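Local coordinates for type 6 secretion amidase effector 2 (Salmonella typhi, PDB 6WIN), which probably cleaves amide bonds in bacterial peptidoglycan as an antibacterial toxin of the type 6 secretion system, at residues S101-V113 with Y119-I131. Sequence-based numbering, arbitrary orientation.
Sequences SKRYIRKLHNGSV and YIRMSNNAEAYFI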
ATOM      1  N   SER A 101      -9.514  -8.916  -0.583  1.00 18.88           N
ATOM      2  CA  SER A 101      -9.054 -10.013   0.265  1.00 20.24           C
ATOM      3  C   SER A 101      -7.647  -9.754   0.781  1.00 19.59           C
ATOM      4  O   SER A 101      -6.916  -8.919   0.248  1.00 18.25           O
ATOM      5  CB  SER A 101      -9.079 -11.352  -0.480  1.00 19.19           C
ATOM      6  OG  SER A 101      -8.315 -11.292  -1.663  1.00 20.15           O
ATOM      7  N   LYS A 102      -7.274 -10.526   1.807  1.00 21.52           N
ATOM      8  CA  LYS A 102      -5.961 -10.421   2.435  1.00 21.94           C
ATOM      9  C   LYS A 102      -4.910 -11.192   1.656  1.00 22.07           C
ATOM     10  O   LYS A 102      -5.186 -12.254   1.089  1.00 18.09           O
ATOM     11  CB  LYS A 102      -5.961 -10.987   3.851  1.00 23.17           C
ATOM     12  CG  LYS A 102      -7.193 -10.791   4.665  1.00 24.22           C
ATOM     13  CD  LYS A 102      -6.983 -11.494   5.985  1.00 22.76           C
ATOM     14  CE  LYS A 102      -8.085 -11.186   6.954  1.00 21.61           C
ATOM     15  NZ  LYS A 102      -7.799 -11.843   8.261  1.00 26.65           N
ATOM     16  N   ARG A 103      -3.677 -10.677   1.684  1.00 22.79           N
ATOM     17  CA  ARG A 103      -2.552 -11.428   1.152  1.00 19.58           C
ATOM     18  C   ARG A 103      -1.286 -11.067   1.921  1.00 23.67           C
ATOM     19  O   ARG A 103      -1.189 -10.013   2.558  1.00 21.06           O
ATOM     20  CB  ARG A 103      -2.365 -11.192  -0.354  1.00 22.65           C
ATOM     21  CG  ARG A 103      -1.848  -9.800  -0.730  1.00 18.85           C
ATOM     22  CD  ARG A 103      -1.570  -9.722  -2.229  1.00 21.31           C
ATOM     23  NE  ARG A 103      -1.114  -8.396  -2.635  1.00 20.74           N
ATOM     24  CZ  ARG A 103       0.091  -8.128  -3.127  1.00 20.23           C
ATOM     25  NH1 ARG A 103       0.981  -9.099  -3.282  1.00 19.57           N
ATOM     26  NH2 ARG A 103       0.402  -6.880  -3.474  1.00 17.06           N
ATOM     27  N   TYR A 104      -0.314 -11.976   1.851  1.00 20.29           N
ATOM     28  CA  TYR A 104       0.945 -11.885   2.575  1.00 17.09           C
ATOM     29  C   TYR A 104       2.003 -11.360   1.621  1.00 23.08           C
ATOM     30  O   TYR A 104       2.239 -11.962   0.565  1.00 15.83           O
ATOM     31  CB  TYR A 104       1.352 -13.258   3.097  1.00 21.39           C
ATOM     32  CG  TYR A 104       2.516 -13.324   4.073  1.00 15.13           C
ATOM     33  CD1 TYR A 104       2.471 -12.650   5.276  1.00 17.49           C
ATOM     34  CD2 TYR A 104       3.612 -14.142   3.818  1.00 16.94           C
ATOM     35  CE1 TYR A 104       3.502 -12.737   6.184  1.00 21.26           C
ATOM     36  CE2 TYR A 104       4.654 -14.249   4.728  1.00 16.67           C
ATOM     37  CZ  TYR A 104       4.586 -13.546   5.906  1.00 19.75           C
ATOM     38  OH  TYR A 104       5.590 -13.634   6.821  1.00 21.18           O
ATOM     39  N   ILE A 105       2.626 -10.243   1.990  1.00 18.35           N
ATOM     40  CA  ILE A 105       3.706  -9.635   1.229  1.00 21.76           C
ATOM     41  C   ILE A 105       4.988  -9.859   2.018  1.00 20.17           C
ATOM     42  O   ILE A 105       5.119  -9.372   3.147  1.00 20.06           O
ATOM     43  CB  ILE A 105       3.444  -8.142   0.978  1.00 21.38           C
ATOM     44  CG1 ILE A 105       2.068  -7.952   0.327  1.00 19.09           C
ATOM     45  CG2 ILE A 105       4.559  -7.525   0.137  1.00 16.94           C
ATOM     46  CD1 ILE A 105       1.805  -6.524  -0.174  1.00 17.65           C
ATOM     47  N   ARG A 106       5.915 -10.620   1.442  1.00 20.50           N
ATOM     48  CA  ARG A 106       7.121 -11.027   2.144  1.00 20.33           C
ATOM     49  C   ARG A 106       8.229  -9.982   2.069  1.00 17.37           C
ATOM     50  O   ARG A 106       8.352  -9.232   1.099  1.00 12.82           O
ATOM     51  CB  ARG A 106       7.652 -12.337   1.577  1.00 21.16           C
ATOM     52  CG  ARG A 106       6.585 -13.374   1.353  1.00 24.65           C
ATOM     53  CD  ARG A 106       7.127 -14.735   1.628  1.00 23.80           C
ATOM     54  NE  ARG A 106       8.469 -14.943   1.067  1.00 33.39           N
ATOM     55  CZ  ARG A 106       8.758 -14.914  -0.232  1.00 29.77           C
ATOM     56  NH1 ARG A 106      10.009 -15.120  -0.633  1.00 38.44           N
ATOM     57  NH2 ARG A 106       7.800 -14.688  -1.129  1.00 33.99           N
ATOM     58  N   LYS A 107       9.042  -9.956   3.119  1.00 17.24           N
ATOM     59  CA  LYS A 107      10.373  -9.384   3.027  1.00 19.44           C
ATOM     60  C   LYS A 107      11.244 -10.350   2.234  1.00 20.45           C
ATOM     61  O   LYS A 107      11.406 -11.514   2.617  1.00 21.11           O
ATOM     62  CB  LYS A 107      10.946  -9.135   4.419  1.00 20.89           C
ATOM     63  CG  LYS A 107      12.241  -8.311   4.417  1.00 22.27           C
ATOM     64  CD  LYS A 107      13.418  -9.155   4.860  1.00 22.45           C
ATOM     65  CE  LYS A 107      14.718  -8.340   4.862  1.00 26.51           C
ATOM     66  NZ  LYS A 107      15.174  -8.018   3.464  1.00 25.71           N
ATOM     67  N   LEU A 108      11.738  -9.891   1.096  1.00 18.81           N
ATOM     68  CA  LEU A 108      12.505 -10.724   0.187  1.00 17.28           C
ATOM     69  C   LEU A 108      13.974 -10.746   0.600  1.00 19.53           C
ATOM     70  O   LEU A 108      14.473  -9.826   1.250  1.00 21.60           O
ATOM     71  CB  LEU A 108      12.358 -10.196  -1.243  1.00 18.68           C
ATOM     72  CG  LEU A 108      10.906  -9.978  -1.663  1.00 24.55           C
ATOM     73  CD1 LEU A 108      10.824  -9.445  -3.084  1.00 25.71           C
ATOM     74  CD2 LEU A 108      10.141 -11.287  -1.524  1.00 24.97           C
ATOM     75  N   HIS A 109      14.667 -11.818   0.219  1.00 22.50           N
ATOM     76  CA  HIS A 109      16.113 -11.861   0.394  1.00 16.77           C
ATOM     77  C   HIS A 109      16.760 -10.728  -0.397  1.00 15.01           C
ATOM     78  O   HIS A 109      16.510 -10.569  -1.596  1.00 14.67           O
ATOM     79  CB  HIS A 109      16.657 -13.212  -0.066  1.00 22.19           C
ATOM     80  CG  HIS A 109      16.311 -14.347   0.846  1.00 20.61           C
ATOM     81  ND1 HIS A 109      16.767 -14.426   2.146  1.00 19.36           N
ATOM     82  CD2 HIS A 109      15.556 -15.452   0.645  1.00 18.08           C
ATOM     83  CE1 HIS A 109      16.312 -15.532   2.705  1.00 19.19           C
ATOM     84  NE2 HIS A 109      15.573 -16.172   1.817  1.00 23.17           N
ATOM     85  N   ASN A 110      17.580  -9.924   0.283  1.00 20.39           N
ATOM     86  CA  ASN A 110      18.263  -8.785  -0.346  1.00 24.63           C
ATOM     87  C   ASN A 110      17.279  -7.914  -1.130  1.00 23.98           C
ATOM     88  O   ASN A 110      17.543  -7.501  -2.263  1.00 30.00           O
ATOM     89  CB  ASN A 110      19.414  -9.267  -1.240  1.00 24.36           C
ATOM     90  CG  ASN A 110      20.400  -8.155  -1.600  1.00 26.50           C
ATOM     91  OD1 ASN A 110      20.264  -7.007  -1.170  1.00 28.04           O
ATOM     92  ND2 ASN A 110      21.402  -8.500  -2.403  1.00 28.83           N
ATOM     93  N   GLY A 111      16.123  -7.639  -0.526  1.00 21.87           N
ATOM     94  CA  GLY A 111      15.067  -6.869  -1.160  1.00 21.54           C
ATOM     95  C   GLY A 111      15.029  -5.402  -0.799  1.00 22.83           C
ATOM     96  O   GLY A 111      14.049  -4.723  -1.126  1.00 20.26           O
ATOM     97  N   SER A 112      16.063  -4.885  -0.143  1.00 19.86           N
ATOM     98  CA  SER A 112      16.062  -3.503   0.309  1.00 19.33           C
ATOM     99  C   SER A 112      16.185  -2.554  -0.877  1.00 21.53           C
ATOM    100  O   SER A 112      16.533  -2.954  -1.997  1.00 21.87           O
ATOM    101  CB  SER A 112      17.199  -3.263   1.304  1.00 20.91           C
ATOM    102  OG  SER A 112      17.000  -4.024   2.490  1.00 30.41           O
ATOM    103  N   VAL A 113      15.880  -1.280  -0.613  1.00 23.10           N
ATOM    104  CA  VAL A 113      15.887  -0.264  -1.656  1.00 23.40           C
ATOM    105  C   VAL A 113      17.272  -0.176  -2.299  1.00 22.60           C
ATOM    106  O   VAL A 113      18.307  -0.280  -1.626  1.00 23.14           O
ATOM    107  CB  VAL A 113      15.432   1.087  -1.066  1.00 21.76           C
ATOM    108  CG1 VAL A 113      16.505   1.690  -0.141  1.00 17.83           C
ATOM    109  CG2 VAL A 113      15.092   2.060  -2.163  1.00 20.19           C
ATOM    110  N   TYR A 119      12.884  -1.058  -6.082  1.00 21.88           N
ATOM    111  CA  TYR A 119      12.812  -2.321  -5.357  1.00 24.51           C
ATOM    112  C   TYR A 119      12.512  -3.447  -6.338  1.00 25.04           C
ATOM    113  O   TYR A 119      11.656  -3.293  -7.216  1.00 20.88           O
ATOM    114  CB  TYR A 119      11.698  -2.320  -4.290  1.00 26.48           C
ATOM    115  CG  TYR A 119      11.813  -1.287  -3.196  1.00 22.71           C
ATOM    116  CD1 TYR A 119      12.344  -1.626  -1.958  1.00 20.32           C
ATOM    117  CD2 TYR A 119      11.359   0.014  -3.387  1.00 20.45           C
ATOM    118  CE1 TYR A 119      12.438  -0.701  -0.949  1.00 18.49           C
ATOM    119  CE2 TYR A 119      11.456   0.953  -2.383  1.00 19.00           C
ATOM    120  CZ  TYR A 119      11.996   0.586  -1.166  1.00 19.02           C
ATOM    121  OH  TYR A 119      12.093   1.502  -0.154  1.00 17.68           O
ATOM    122  N   ILE A 120      13.207  -4.582  -6.190  1.00 23.23           N
ATOM    123  CA  ILE A 120      12.829  -5.773  -6.950  1.00 23.54           C
ATOM    124  C   ILE A 120      11.407  -6.187  -6.572  1.00 19.79           C
ATOM    125  O   ILE A 120      10.985  -6.047  -5.417  1.00 26.63           O
ATOM    126  CB  ILE A 120      13.805  -6.941  -6.708  1.00 16.59           C
ATOM    127  CG1 ILE A 120      13.880  -7.278  -5.215  1.00 17.74           C
ATOM    128  CG2 ILE A 120      15.183  -6.612  -7.235  1.00 25.06           C
ATOM    129  CD1 ILE A 120      14.119  -8.758  -4.930  1.00 31.69           C
ATOM    130  N   ARG A 121      10.667  -6.696  -7.563  1.00 21.86           N
ATOM    131  CA  ARG A 121       9.298  -7.214  -7.410  1.00 22.97           C
ATOM    132  C   ARG A 121       8.460  -6.337  -6.477  1.00 19.79           C
ATOM    133  O   ARG A 121       7.852  -6.801  -5.508  1.00 18.28           O
ATOM    134  CB  ARG A 121       9.319  -8.671  -6.938  1.00 26.08           C
ATOM    135  CG  ARG A 121      10.052  -9.596  -7.902  1.00 27.99           C
ATOM    136  CD  ARG A 121      10.766 -10.733  -7.180  1.00 33.82           C
ATOM    137  NE  ARG A 121       9.825 -11.556  -6.428  1.00 43.24           N
ATOM    138  CZ  ARG A 121      10.167 -12.559  -5.627  1.00 43.80           C
ATOM    139  NH1 ARG A 121       9.222 -13.233  -4.977  1.00 43.27           N
ATOM    140  NH2 ARG A 121      11.445 -12.892  -5.474  1.00 41.15           N
HETATM  141  N   MSE A 122       8.415  -5.048  -6.803  1.00 25.06           N
HETATM  142  CA  MSE A 122       8.084  -4.000  -5.835  1.00 21.83           C
HETATM  143  C   MSE A 122       6.754  -4.220  -5.102  1.00 20.13           C
HETATM  144  O   MSE A 122       6.715  -4.188  -3.870  1.00 19.48           O
HETATM  145  CB  MSE A 122       8.102  -2.642  -6.547  1.00 25.19           C
HETATM  146  CG  MSE A 122       8.489  -1.497  -5.652  1.00 34.11           C
HETATM  147 SE   MSE A 122       8.116   0.239  -6.406  1.00 33.65          SE
HETATM  148  CE  MSE A 122       9.908   0.326  -7.296  1.00 33.79           C
ATOM    149  N   SER A 123       5.678  -4.480  -5.852  1.00 23.73           N
ATOM    150  CA  SER A 123       4.366  -4.690  -5.239  1.00 20.14           C
ATOM    151  C   SER A 123       4.324  -5.922  -4.338  1.00 20.24           C
ATOM    152  O   SER A 123       3.443  -6.018  -3.471  1.00 16.95           O
ATOM    153  CB  SER A 123       3.307  -4.813  -6.331  1.00 17.51           C
ATOM    154  OG  SER A 123       3.503  -6.004  -7.062  1.00 23.68           O
ATOM    155  N   ASN A 124       5.246  -6.866  -4.532  1.00 18.96           N
ATOM    156  CA  ASN A 124       5.358  -8.068  -3.707  1.00 20.12           C
ATOM    157  C   ASN A 124       6.570  -8.007  -2.778  1.00 21.78           C
ATOM    158  O   ASN A 124       7.066  -9.050  -2.328  1.00 16.31           O
ATOM    159  CB  ASN A 124       5.421  -9.312  -4.599  1.00 20.92           C
ATOM    160  CG  ASN A 124       4.197  -9.444  -5.486  1.00 22.31           C
ATOM    161  OD1 ASN A 124       3.081  -9.234  -5.037  1.00 24.49           O
ATOM    162  ND2 ASN A 124       4.405  -9.767  -6.754  1.00 24.69           N
ATOM    163  N   ASN A 125       7.035  -6.794  -2.470  1.00 17.47           N
ATOM    164  CA  ASN A 125       8.223  -6.528  -1.661  1.00 19.00           C
ATOM    165  C   ASN A 125       7.789  -5.755  -0.422  1.00 15.66           C
ATOM    166  O   ASN A 125       7.476  -4.563  -0.516  1.00 17.54           O
ATOM    167  CB  ASN A 125       9.246  -5.725  -2.474  1.00 19.70           C
ATOM    168  CG  ASN A 125      10.602  -5.650  -1.816  1.00 18.04           C
ATOM    169  OD1 ASN A 125      10.720  -5.608  -0.591  1.00 17.25           O
ATOM    170  ND2 ASN A 125      11.650  -5.646  -2.639  1.00 18.20           N
ATOM    171  N   ALA A 126       7.809  -6.416   0.740  1.00 13.91           N
ATOM    172  CA  ALA A 126       7.360  -5.773   1.973  1.00 15.67           C
ATOM    173  C   ALA A 126       8.127  -4.497   2.291  1.00 17.80           C
ATOM    174  O   ALA A 126       7.598  -3.624   2.986  1.00 15.05           O
ATOM    175  CB  ALA A 126       7.483  -6.732   3.154  1.00 20.69           C
ATOM    176  N   GLU A 127       9.379  -4.382   1.836  1.00 17.03           N
ATOM    177  CA  GLU A 127      10.202  -3.216   2.146  1.00 14.98           C
ATOM    178  C   GLU A 127       9.862  -2.000   1.291  1.00 18.34           C
ATOM    179  O   GLU A 127      10.308  -0.891   1.613  1.00 16.96           O
ATOM    180  CB  GLU A 127      11.689  -3.573   1.985  1.00 20.89           C
ATOM    181  CG  GLU A 127      12.187  -4.604   3.008  1.00 18.11           C
ATOM    182  CD  GLU A 127      13.691  -4.817   2.944  1.00 23.66           C
ATOM    183  OE1 GLU A 127      14.114  -5.850   2.392  1.00 23.24           O
ATOM    184  OE2 GLU A 127      14.443  -3.948   3.438  1.00 24.97           O
ATOM    185  N   ALA A 128       9.074  -2.175   0.228  1.00 16.41           N
ATOM    186  CA  ALA A 128       8.677  -1.058  -0.618  1.00 19.25           C
ATOM    187  C   ALA A 128       7.506  -0.261  -0.050  1.00 18.60           C
ATOM    188  O   ALA A 128       7.150   0.779  -0.617  1.00 17.99           O
ATOM    189  CB  ALA A 128       8.315  -1.567  -2.016  1.00 20.32           C
ATOM    190  N   TYR A 129       6.923  -0.689   1.062  1.00 19.41           N
ATOM    191  CA  TYR A 129       5.674  -0.114   1.539  1.00 17.29           C
ATOM    192  C   TYR A 129       5.921   0.902   2.642  1.00 16.43           C
ATOM    193  O   TYR A 129       6.652   0.635   3.601  1.00 15.77           O
ATOM    194  CB  TYR A 129       4.722  -1.209   2.019  1.00 15.26           C
ATOM    195  CG  TYR A 129       4.105  -1.909   0.843  1.00 19.78           C
ATOM    196  CD1 TYR A 129       4.753  -2.988   0.225  1.00 13.73           C
ATOM    197  CD2 TYR A 129       2.900  -1.466   0.311  1.00 16.53           C
ATOM    198  CE1 TYR A 129       4.204  -3.609  -0.881  1.00 15.66           C
ATOM    199  CE2 TYR A 129       2.333  -2.079  -0.785  1.00 18.42           C
ATOM    200  CZ  TYR A 129       2.984  -3.152  -1.378  1.00 19.97           C
ATOM    201  OH  TYR A 129       2.408  -3.736  -2.477  1.00 19.01           O
ATOM    202  N   PHE A 130       5.283   2.058   2.505  1.00 15.22           N
ATOM    203  CA  PHE A 130       5.409   3.146   3.454  1.00 16.47           C
ATOM    204  C   PHE A 130       4.023   3.710   3.720  1.00 17.33           C
ATOM    205  O   PHE A 130       3.133   3.620   2.876  1.00 13.95           O
ATOM    206  CB  PHE A 130       6.350   4.249   2.919  1.00 17.57           C
ATOM    207  CG  PHE A 130       7.786   3.799   2.762  1.00 17.69           C
ATOM    208  CD1 PHE A 130       8.748   4.186   3.679  1.00 19.68           C
ATOM    209  CD2 PHE A 130       8.172   2.994   1.701  1.00 16.66           C
ATOM    210  CE1 PHE A 130      10.073   3.758   3.549  1.00 20.00           C
ATOM    211  CE2 PHE A 130       9.492   2.574   1.560  1.00 14.16           C
ATOM    212  CZ  PHE A 130      10.435   2.953   2.484  1.00 17.56           C
ATOM    213  N   ILE A 131       3.851   4.296   4.905  1.00 18.14           N
ATOM    214  CA  ILE A 131       2.598   4.957   5.230  1.00 15.75           C
ATOM    215  C   ILE A 131       2.360   6.122   4.277  1.00 18.57           C
ATOM    216  O   ILE A 131       3.278   6.898   3.966  1.00 16.29           O
ATOM    217  CB  ILE A 131       2.619   5.409   6.698  1.00 17.57           C
ATOM    218  CG1 ILE A 131       2.763   4.193   7.621  1.00 19.54           C
ATOM    219  CG2 ILE A 131       1.368   6.193   7.030  1.00 21.71           C
ATOM    220  CD1 ILE A 131       2.779   4.526   9.107  1.00 22.05           C
TER
HETATM  221  O   HOH W   1       5.779 -11.153  -1.460  1.00 15.60           O
HETATM  222  O   HOH W   2      12.063  -7.175   0.828  1.00 21.29           O
HETATM  223  O   HOH W   3      15.405  -4.290  -4.206  1.00 22.12           O
HETATM  224  O   HOH W   4      15.007  -0.724   2.201  1.00 25.55           O
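Val113 CG2 lies over one face of the Tyr119 ring, 4.0 Å from its centroid in a CH-pi contact, and Ala128 CA over the centre of the other; Gly111 O meets the edge in plane. The Arg121 guanidinium has Leu108 CD1 over its centre. The Arg103 guanidinium, salt-bridged to Asp89 and carrying Ile105 CD1 on one face, turns its edge to Ser123 and Asn124: NH1 bonds Asn124 OD1 (2.7 Å), the amide almost perpendicular (88°), while NH2 reaches Ser123 O. That carbonyl is gripped twice, Tyr129 OH arriving at Ser123 O from the opposite face. Glu127 OE1 forms a salt bridge with Lys107 NZ (2.6 Å), above the carboxylate plane, and OE2 a hydrogen bond with Ser112 OG (2.7 Å) on the syn side. Asn125 swings its amide away from its own N (chi1 -168°), letting ND2 reach a lone pair of Gly111 O (3.0 Å) and Ile120 O, which fixes the amide; its OD1 closes an Asx turn onto Glu127 N. Ala126 N bonds Arg106 O (2.9 Å). The contact ties edge strand 101-106, paired with strand 84-89, and the type II turn 108-111 to the loop entering strand 129-133, which runs between strands 40-44 and 56-59.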